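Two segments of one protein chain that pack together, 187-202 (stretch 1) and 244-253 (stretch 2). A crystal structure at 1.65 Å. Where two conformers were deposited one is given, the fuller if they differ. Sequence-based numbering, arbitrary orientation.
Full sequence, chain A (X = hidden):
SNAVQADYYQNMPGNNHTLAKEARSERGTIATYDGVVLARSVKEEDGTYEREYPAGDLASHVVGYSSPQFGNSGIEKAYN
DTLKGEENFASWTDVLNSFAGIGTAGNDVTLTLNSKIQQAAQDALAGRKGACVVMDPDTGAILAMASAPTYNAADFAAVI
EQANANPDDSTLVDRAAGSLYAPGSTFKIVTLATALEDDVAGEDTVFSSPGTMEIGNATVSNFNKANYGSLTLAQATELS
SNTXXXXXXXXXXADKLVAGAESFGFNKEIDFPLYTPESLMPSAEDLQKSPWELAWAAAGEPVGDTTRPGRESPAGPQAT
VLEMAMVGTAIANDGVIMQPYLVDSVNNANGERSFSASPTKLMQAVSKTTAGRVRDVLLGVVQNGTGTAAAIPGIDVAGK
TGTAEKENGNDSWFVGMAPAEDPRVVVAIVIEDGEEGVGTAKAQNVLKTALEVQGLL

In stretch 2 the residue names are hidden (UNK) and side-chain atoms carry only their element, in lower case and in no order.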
ATOM      1  N   PHE A 187      -0.163  10.169  -4.089  1.00  9.33           N
ATOM      2  CA  PHE A 187       0.932  10.814  -3.374  1.00  7.30           C
ATOM      3  C   PHE A 187       0.602  12.258  -2.990  1.00  9.97           C
ATOM      4  O   PHE A 187       1.283  12.856  -2.155  1.00  9.92           O
ATOM      5  CB  PHE A 187       2.192  10.777  -4.259  1.00  8.31           C
ATOM      6  CG  PHE A 187       3.428  11.329  -3.611  1.00 10.92           C
ATOM      7  CD1 PHE A 187       4.187  10.561  -2.729  1.00  9.31           C
ATOM      8  CD2 PHE A 187       3.873  12.594  -3.934  1.00  7.90           C
ATOM      9  CE1 PHE A 187       5.337  11.069  -2.144  1.00 11.02           C
ATOM     10  CE2 PHE A 187       5.026  13.120  -3.348  1.00 11.37           C
ATOM     11  CZ  PHE A 187       5.759  12.348  -2.453  1.00 11.92           C
ATOM     12  N   LYS A 188      -0.427  12.832  -3.610  1.00  8.51           N
ATOM     13  CA  LYS A 188      -0.826  14.188  -3.244  1.00  8.45           C
ATOM     14  C   LYS A 188      -1.193  14.280  -1.756  1.00  9.52           C
ATOM     15  O   LYS A 188      -1.148  15.363  -1.175  1.00 12.58           O
ATOM     16  CB  LYS A 188      -1.966  14.692  -4.141  1.00  7.61           C
ATOM     17  CG  LYS A 188      -1.524  14.937  -5.577  1.00  8.60           C
ATOM     18  CD  LYS A 188      -2.684  15.283  -6.494  1.00  9.65           C
ATOM     19  CE  LYS A 188      -2.172  15.424  -7.945  1.00 13.25           C
ATOM     20  NZ  LYS A 188      -3.296  15.462  -8.892  1.00 19.07           N
ATOM     21  N   ILE A 189      -1.522  13.154  -1.133  1.00  9.54           N
ATOM     22  CA  ILE A 189      -1.730  13.155   0.318  1.00  9.12           C
ATOM     23  C   ILE A 189      -0.458  13.661   1.014  1.00 10.29           C
ATOM     24  O   ILE A 189      -0.513  14.496   1.923  1.00 10.85           O
ATOM     25  CB  ILE A 189      -2.044  11.747   0.850  1.00  9.84           C
ATOM     26  CG1 ILE A 189      -3.377  11.229   0.296  1.00 12.67           C
ATOM     27  CG2 ILE A 189      -2.060  11.760   2.377  1.00 11.52           C
ATOM     28  CD1 ILE A 189      -3.643   9.781   0.652  1.00 13.29           C
ATOM     29  N   VAL A 190       0.699  13.174   0.564  1.00  9.50           N
ATOM     30  CA  VAL A 190       1.990  13.601   1.123  1.00 10.92           C
ATOM     31  C   VAL A 190       2.299  15.072   0.832  1.00  9.70           C
ATOM     32  O   VAL A 190       2.669  15.822   1.738  1.00 11.04           O
ATOM     33  CB  VAL A 190       3.163  12.723   0.621  1.00 10.98           C
ATOM     34  CG1 VAL A 190       4.503  13.233   1.170  1.00 12.25           C
ATOM     35  CG2 VAL A 190       2.946  11.282   1.035  1.00 12.86           C
ATOM     36  N   THR A 191       2.139  15.478  -0.423  1.00  9.23           N
ATOM     37  CA  THR A 191       2.362  16.867  -0.805  1.00  8.45           C
ATOM     38  C   THR A 191       1.482  17.840  -0.023  1.00  9.93           C
ATOM     39  O   THR A 191       1.975  18.827   0.518  1.00 11.21           O
ATOM     40  CB  THR A 191       2.155  17.051  -2.302  1.00 10.98           C
ATOM     41  OG1 THR A 191       2.941  16.068  -2.983  1.00 11.29           O
ATOM     42  CG2 THR A 191       2.617  18.442  -2.748  1.00  9.58           C
ATOM     43  N   LEU A 192       0.189  17.540   0.042  1.00 11.01           N
ATOM     44  CA  LEU A 192      -0.768  18.367   0.792  1.00  7.96           C
ATOM     45  C   LEU A 192      -0.417  18.432   2.271  1.00 11.65           C
ATOM     46  O   LEU A 192      -0.383  19.509   2.876  1.00 12.11           O
ATOM     47  CB  LEU A 192      -2.169  17.788   0.634  1.00 10.56           C
ATOM     48  CG  LEU A 192      -3.257  18.538   1.405  1.00 12.55           C
ATOM     49  CD1 LEU A 192      -3.372  19.983   0.910  1.00 14.48           C
ATOM     50  CD2 LEU A 192      -4.580  17.797   1.284  1.00 12.98           C
ATOM     51  N   ALA A 193      -0.170  17.273   2.874  1.00 11.56           N
ATOM     52  CA  ALA A 193       0.165  17.242   4.296  1.00  8.35           C
ATOM     53  C   ALA A 193       1.425  18.048   4.592  1.00 12.56           C
ATOM     54  O   ALA A 193       1.507  18.739   5.595  1.00 13.00           O
ATOM     55  CB  ALA A 193       0.325  15.792   4.780  1.00  9.33           C
ATOM     56  N   THR A 194       2.406  17.965   3.698  1.00 11.20           N
ATOM     57  CA  THR A 194       3.642  18.698   3.879  1.00 12.05           C
ATOM     58  C   THR A 194       3.403  20.199   3.767  1.00 12.49           C
ATOM     59  O   THR A 194       3.941  20.982   4.548  1.00 14.66           O
ATOM     60  CB  THR A 194       4.697  18.233   2.848  1.00 11.74           C
ATOM     61  OG1 THR A 194       4.968  16.838   3.072  1.00 13.21           O
ATOM     62  CG2 THR A 194       5.983  19.005   3.046  1.00 15.26           C
ATOM     63  N   ALA A 195       2.582  20.595   2.796  1.00 14.07           N
ATOM     64  CA  ALA A 195       2.304  22.011   2.579  1.00 14.49           C
ATOM     65  C   ALA A 195       1.583  22.621   3.778  1.00 13.14           C
ATOM     66  O   ALA A 195       1.866  23.747   4.168  1.00 16.67           O
ATOM     67  CB  ALA A 195       1.492  22.216   1.304  1.00 15.89           C
ATOM     68  N   LEU A 196       0.651  21.874   4.366  1.00 13.82           N
ATOM     69  CA  LEU A 196      -0.058  22.380   5.533  1.00 12.29           C
ATOM     70  C   LEU A 196       0.844  22.418   6.769  1.00 17.15           C
ATOM     71  O   LEU A 196       0.820  23.383   7.534  1.00 21.19           O
ATOM     72  CB  LEU A 196      -1.312  21.538   5.808  1.00 12.08           C
ATOM     73  CG  LEU A 196      -2.351  21.487   4.683  1.00 14.71           C
ATOM     74  CD1 LEU A 196      -3.566  20.676   5.127  1.00 15.05           C
ATOM     75  CD2 LEU A 196      -2.763  22.889   4.242  1.00 17.16           C
ATOM     76  N   GLU A 197       1.628  21.366   6.971  1.00 15.90           N
ATOM     77  CA  GLU A 197       2.531  21.283   8.124  1.00 16.23           C
ATOM     78  C   GLU A 197       3.559  22.419   8.124  1.00 19.89           C
ATOM     79  O   GLU A 197       3.866  23.001   9.175  1.00 20.63           O
ATOM     80  CB  GLU A 197       3.228  19.910   8.153  1.00 20.17           C
ATOM     81  CG  GLU A 197       4.226  19.702   9.305  1.00 23.52           C
ATOM     82  CD  GLU A 197       3.605  19.087  10.563  1.00 26.89           C
ATOM     83  OE1 GLU A 197       2.390  18.812  10.576  1.00 20.87           O
ATOM     84  OE2 GLU A 197       4.342  18.874  11.551  1.00 28.90           O
ATOM     85  N   ASP A 198       4.067  22.748   6.939  1.00 18.22           N
ATOM     86  CA  ASP A 198       5.132  23.740   6.798  1.00 21.49           C
ATOM     87  C   ASP A 198       4.589  25.130   6.492  1.00 24.47           C
ATOM     88  O   ASP A 198       5.359  26.075   6.285  1.00 24.05           O
ATOM     89  CB  ASP A 198       6.111  23.323   5.698  1.00 26.34           C
ATOM     90  CG  ASP A 198       6.908  22.078   6.058  1.00 34.87           C
ATOM     91  OD1 ASP A 198       7.043  21.774   7.265  1.00 38.50           O
ATOM     92  OD2 ASP A 198       7.405  21.404   5.127  1.00 36.23           O
ATOM     93  N   ASP A 199       3.263  25.245   6.461  1.00 19.98           N
ATOM     94  CA  ASP A 199       2.585  26.522   6.219  1.00 24.78           C
ATOM     95  C   ASP A 199       2.960  27.144   4.876  1.00 20.72           C
ATOM     96  O   ASP A 199       3.041  28.365   4.750  1.00 24.09           O
ATOM     97  CB  ASP A 199       2.859  27.515   7.355  1.00 36.96           C
ATOM     98  CG  ASP A 199       1.733  28.513   7.539  1.00 47.14           C
ATOM     99  OD1 ASP A 199       0.560  28.125   7.352  1.00 50.55           O
ATOM    100  OD2 ASP A 199       2.021  29.684   7.872  1.00 54.80           O
ATOM    101  N   VAL A 200       3.175  26.299   3.875  1.00 16.93           N
ATOM    102  CA  VAL A 200       3.441  26.787   2.525  1.00 17.47           C
ATOM    103  C   VAL A 200       2.162  27.329   1.884  1.00 17.96           C
ATOM    104  O   VAL A 200       2.184  28.337   1.177  1.00 19.10           O
ATOM    105  CB  VAL A 200       4.040  25.679   1.643  1.00 19.64           C
ATOM    106  CG1 VAL A 200       4.169  26.153   0.194  1.00 21.90           C
ATOM    107  CG2 VAL A 200       5.395  25.246   2.200  1.00 23.26           C
ATOM    108  N   ALA A 201       1.050  26.646   2.136  1.00 15.09           N
ATOM    109  CA  ALA A 201      -0.253  27.062   1.633  1.00 16.31           C
ATOM    110  C   ALA A 201      -1.289  26.556   2.612  1.00 14.14           C
ATOM    111  O   ALA A 201      -0.972  25.751   3.496  1.00 19.36           O
ATOM    112  CB  ALA A 201      -0.521  26.477   0.250  1.00 18.11           C
ATOM    113  N   GLY A 202      -2.526  27.012   2.449  1.00 15.11           N
ATOM    114  CA  GLY A 202      -3.628  26.491   3.244  1.00 13.55           C
ATOM    115  C   GLY A 202      -4.710  25.929   2.343  1.00 16.38           C
ATOM    116  O   GLY A 202      -4.641  26.077   1.120  1.00 15.71           O
ATOM    117  N   UNK A 244      -2.088  22.317 -10.395  1.00  9.58           N
ATOM    118  CA  UNK A 244      -2.028  22.982  -9.100  1.00  9.09           C
ATOM    119  C   UNK A 244      -0.944  22.351  -8.232  1.00 12.02           C
ATOM    120  O   UNK A 244      -0.137  23.048  -7.629  1.00 11.62           O
ATOM    121  c   UNK A 244      -3.364  22.888  -8.363  1.00 10.72           C
ATOM    122  c   UNK A 244      -3.204  23.325  -6.903  1.00 12.91           C
ATOM    123  c   UNK A 244      -4.414  23.741  -9.073  1.00 10.35           C
ATOM    124  N   UNK A 245      -0.924  21.028  -8.158  1.00 11.36           N
ATOM    125  CA  UNK A 245       0.084  20.385  -7.309  1.00 10.47           C
ATOM    126  C   UNK A 245       1.516  20.604  -7.811  1.00 10.49           C
ATOM    127  O   UNK A 245       2.447  20.709  -7.005  1.00 10.20           O
ATOM    128  c   UNK A 245      -2.585  18.957  -6.098  1.00 10.26           C
ATOM    129  c   UNK A 245      -0.767  18.530  -4.607  1.00  9.96           C
ATOM    130  c   UNK A 245      -3.470  18.869  -5.035  1.00 11.80           C
ATOM    131  c   UNK A 245      -1.225  18.768  -5.896  1.00  8.07           C
ATOM    132  c   UNK A 245      -1.649  18.434  -3.531  1.00 10.75           C
ATOM    133  c   UNK A 245      -0.266  18.916  -7.029  1.00 10.24           C
ATOM    134  c   UNK A 245      -3.006  18.604  -3.750  1.00 11.93           C
ATOM    135  N   UNK A 246       1.679  20.734  -9.126  1.00  9.77           N
ATOM    136  CA  UNK A 246       2.977  21.042  -9.688  1.00 11.26           C
ATOM    137  C   UNK A 246       3.468  22.394  -9.205  1.00 14.68           C
ATOM    138  O   UNK A 246       4.613  22.542  -8.777  1.00 14.00           O
ATOM    139  N   UNK A 247       2.587  23.385  -9.262  1.00 12.81           N
ATOM    140  CA  UNK A 247       2.924  24.723  -8.793  1.00 13.05           C
ATOM    141  C   UNK A 247       3.211  24.723  -7.301  1.00 12.89           C
ATOM    142  O   UNK A 247       4.097  25.439  -6.839  1.00 12.57           O
ATOM    143  c   UNK A 247       0.382  26.800 -10.849  1.00 15.44           C
ATOM    144  c   UNK A 247       1.590  25.930 -10.592  1.00 12.78           C
ATOM    145  c   UNK A 247       1.788  25.691  -9.099  1.00 14.04           C
ATOM    146  o   UNK A 247       0.487  28.031 -10.867  1.00 20.71           O
ATOM    147  n   UNK A 247      -0.784  26.168 -11.015  1.00 13.79           N
ATOM    148  N   UNK A 248       2.436  23.943  -6.547  1.00 10.62           N
ATOM    149  CA  UNK A 248       2.636  23.845  -5.110  1.00  9.69           C
ATOM    150  C   UNK A 248       4.010  23.238  -4.804  1.00 13.17           C
ATOM    151  O   UNK A 248       4.707  23.705  -3.917  1.00 13.50           O
ATOM    152  c   UNK A 248       1.486  23.049  -4.462  1.00 10.36           C
ATOM    153  c   UNK A 248       0.472  21.840  -2.524  1.00 12.57           C
ATOM    154  c   UNK A 248       1.665  24.055  -2.147  1.00 14.08           C
ATOM    155  c   UNK A 248       1.624  22.757  -2.970  1.00 12.47           C
ATOM    156  N   UNK A 249       4.409  22.222  -5.566  1.00 12.93           N
ATOM    157  CA  UNK A 249       5.737  21.639  -5.443  1.00 12.66           C
ATOM    158  C   UNK A 249       6.859  22.647  -5.653  1.00 13.16           C
ATOM    159  O   UNK A 249       7.806  22.704  -4.868  1.00 13.21           O
ATOM    160  N   UNK A 250       6.755  23.441  -6.714  1.00 14.05           N
ATOM    161  CA  UNK A 250       7.757  24.464  -6.987  1.00 14.46           C
ATOM    162  C   UNK A 250       7.760  25.506  -5.869  1.00 12.75           C
ATOM    163  O   UNK A 250       8.815  25.992  -5.462  1.00 18.36           O
ATOM    164  c   UNK A 250       8.327  26.422  -8.486  1.00 17.63           C
ATOM    165  c   UNK A 250       7.502  25.142  -8.347  1.00 14.84           C
ATOM    166  c   UNK A 250       7.798  24.170  -9.480  1.00 17.03           C
ATOM    167  N   UNK A 251       6.577  25.847  -5.369  1.00 13.04           N
ATOM    168  CA  UNK A 251       6.499  26.845  -4.307  1.00 16.05           C
ATOM    169  C   UNK A 251       7.154  26.351  -3.016  1.00 16.49           C
ATOM    170  O   UNK A 251       7.879  27.104  -2.348  1.00 21.97           O
ATOM    171  c   UNK A 251       5.050  27.262  -4.049  1.00 19.21           C
ATOM    172  o   UNK A 251       3.385  29.904  -2.112  1.00 35.97           O
ATOM    173  c   UNK A 251       3.559  28.952  -2.906  1.00 33.29           C
ATOM    174  c   UNK A 251       4.930  28.319  -2.969  1.00 25.65           C
ATOM    175  o   UNK A 251       2.661  28.504  -3.650  1.00 31.01           O
ATOM    176  N   UNK A 252       6.922  25.094  -2.657  0.60 14.67           N
ATOM    177  CA  UNK A 252       7.505  24.580  -1.418  0.60 16.19           C
ATOM    178  C   UNK A 252       8.992  24.282  -1.570  0.60 15.38           C
ATOM    179  O   UNK A 252       9.752  24.376  -0.604  0.60 16.06           O
ATOM    180  c   UNK A 252       4.376  21.094  -0.593  0.60 25.17           C
ATOM    181  c   UNK A 252       7.025  22.050  -1.573  0.60 16.18           C
ATOM    182  c   UNK A 252       6.744  23.364  -0.875  0.60 17.30           C
ATOM    183 se   UNK A 252       6.252  20.541  -0.583  0.50 22.34          SE
ATOM    184  N   UNK A 253       9.410  23.947  -2.790  1.00 14.48           N
ATOM    185  CA  UNK A 253      10.817  23.713  -3.049  1.00 16.57           C
ATOM    186  C   UNK A 253      11.240  22.286  -2.771  1.00 15.48           C
ATOM    187  O   UNK A 253      10.568  21.533  -2.051  1.00 15.21           O
TER
HETATM  188  O   HOH W   1       0.624  30.314  -0.278  1.00 30.23           O

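Position 244 carries three side-chain carbons, one bearing the other two, and none comes near stretch 1. A carbon forked directly at CB is valine, Val244.

At position 245 one carbon leads to a ring of six carbons with no heteroatom. The CA-to-CB bond points toward the other helix, and the ring lies against it: CD of Lys188 sits over one face, 3.8 Å from the ring centroid and 17° off the normal, a CH-pi contact, while CG2 of Thr191 and N of Leu192 meet the edge. This is Phe245, with CD2 3.9 Å from Thr191 CG2.

Position 246 has no side-chain atoms and is Gly246; a CB here would point away from stretch 1. Position 247 has three carbons, the third carrying one oxygen and one nitrogen. It does not reach stretch 1, and the amide makes it Gln247.

Position 248 has four carbons forked at the second; the CA-to-CB bond points toward stretch 1, and the side chain touches Thr191, Ala195, Val200 and Ala201. That fork defines Leu248. Its CD1 lies 3.9 Å from Ala195 CB and 4.0 Å from both Val200 CG1 and Ala201 CB.

Position 249 is again bare, Gly249. Its CA is 7.5 Å from CA of Thr191, and an ideal CB would point away from stretch 1, so this contact alone does not demand glycine. Position 250 repeats the three-carbon fork at CB, exposed and out of reach: Val250.

At position 251 three carbons end in two oxygens, a carboxylate, and the side chain lies against Val200. The residue is Glu251. Its CG packs 3.9 Å from Val200 CG1, and a water donates to Val200 O at 2.9 Å and, weakly, to Glu251 OE2 at 3.3 Å.

Position 252 is unbranched: two carbons, a selenium, a carbon, lying among Thr191, Thr194, Ala195 and Val200. It is Met252, present as selenomethionine. CE lies 3.6 Å from Ala195 CB and 3.5 Å from Thr191 O, SE lies 3.9 Å from Thr194 CG2, and CB is 3.8 Å from Val200 CG2.

Position 253 has no side chain. At phi 87° and psi 162° a CB would be jammed against the preceding carbonyl oxygen, so the backbone itself calls for Gly253.

The rule is apolar packing with no direct hydrogen bond across. Phe245, Leu248 and Met252, spaced three and four apart, form one stripe on a helix crossing its partner at 44°. Small Ala195 admits both Leu248 and Met252. Beyond the helix, Asp199 takes positive phi in a Schellman motif, and the following Val200 packs against Leu248, Glu251 and Met252, extending the contact past the last turn.

Stretch 2 (244-253) VFGQLGVEMG
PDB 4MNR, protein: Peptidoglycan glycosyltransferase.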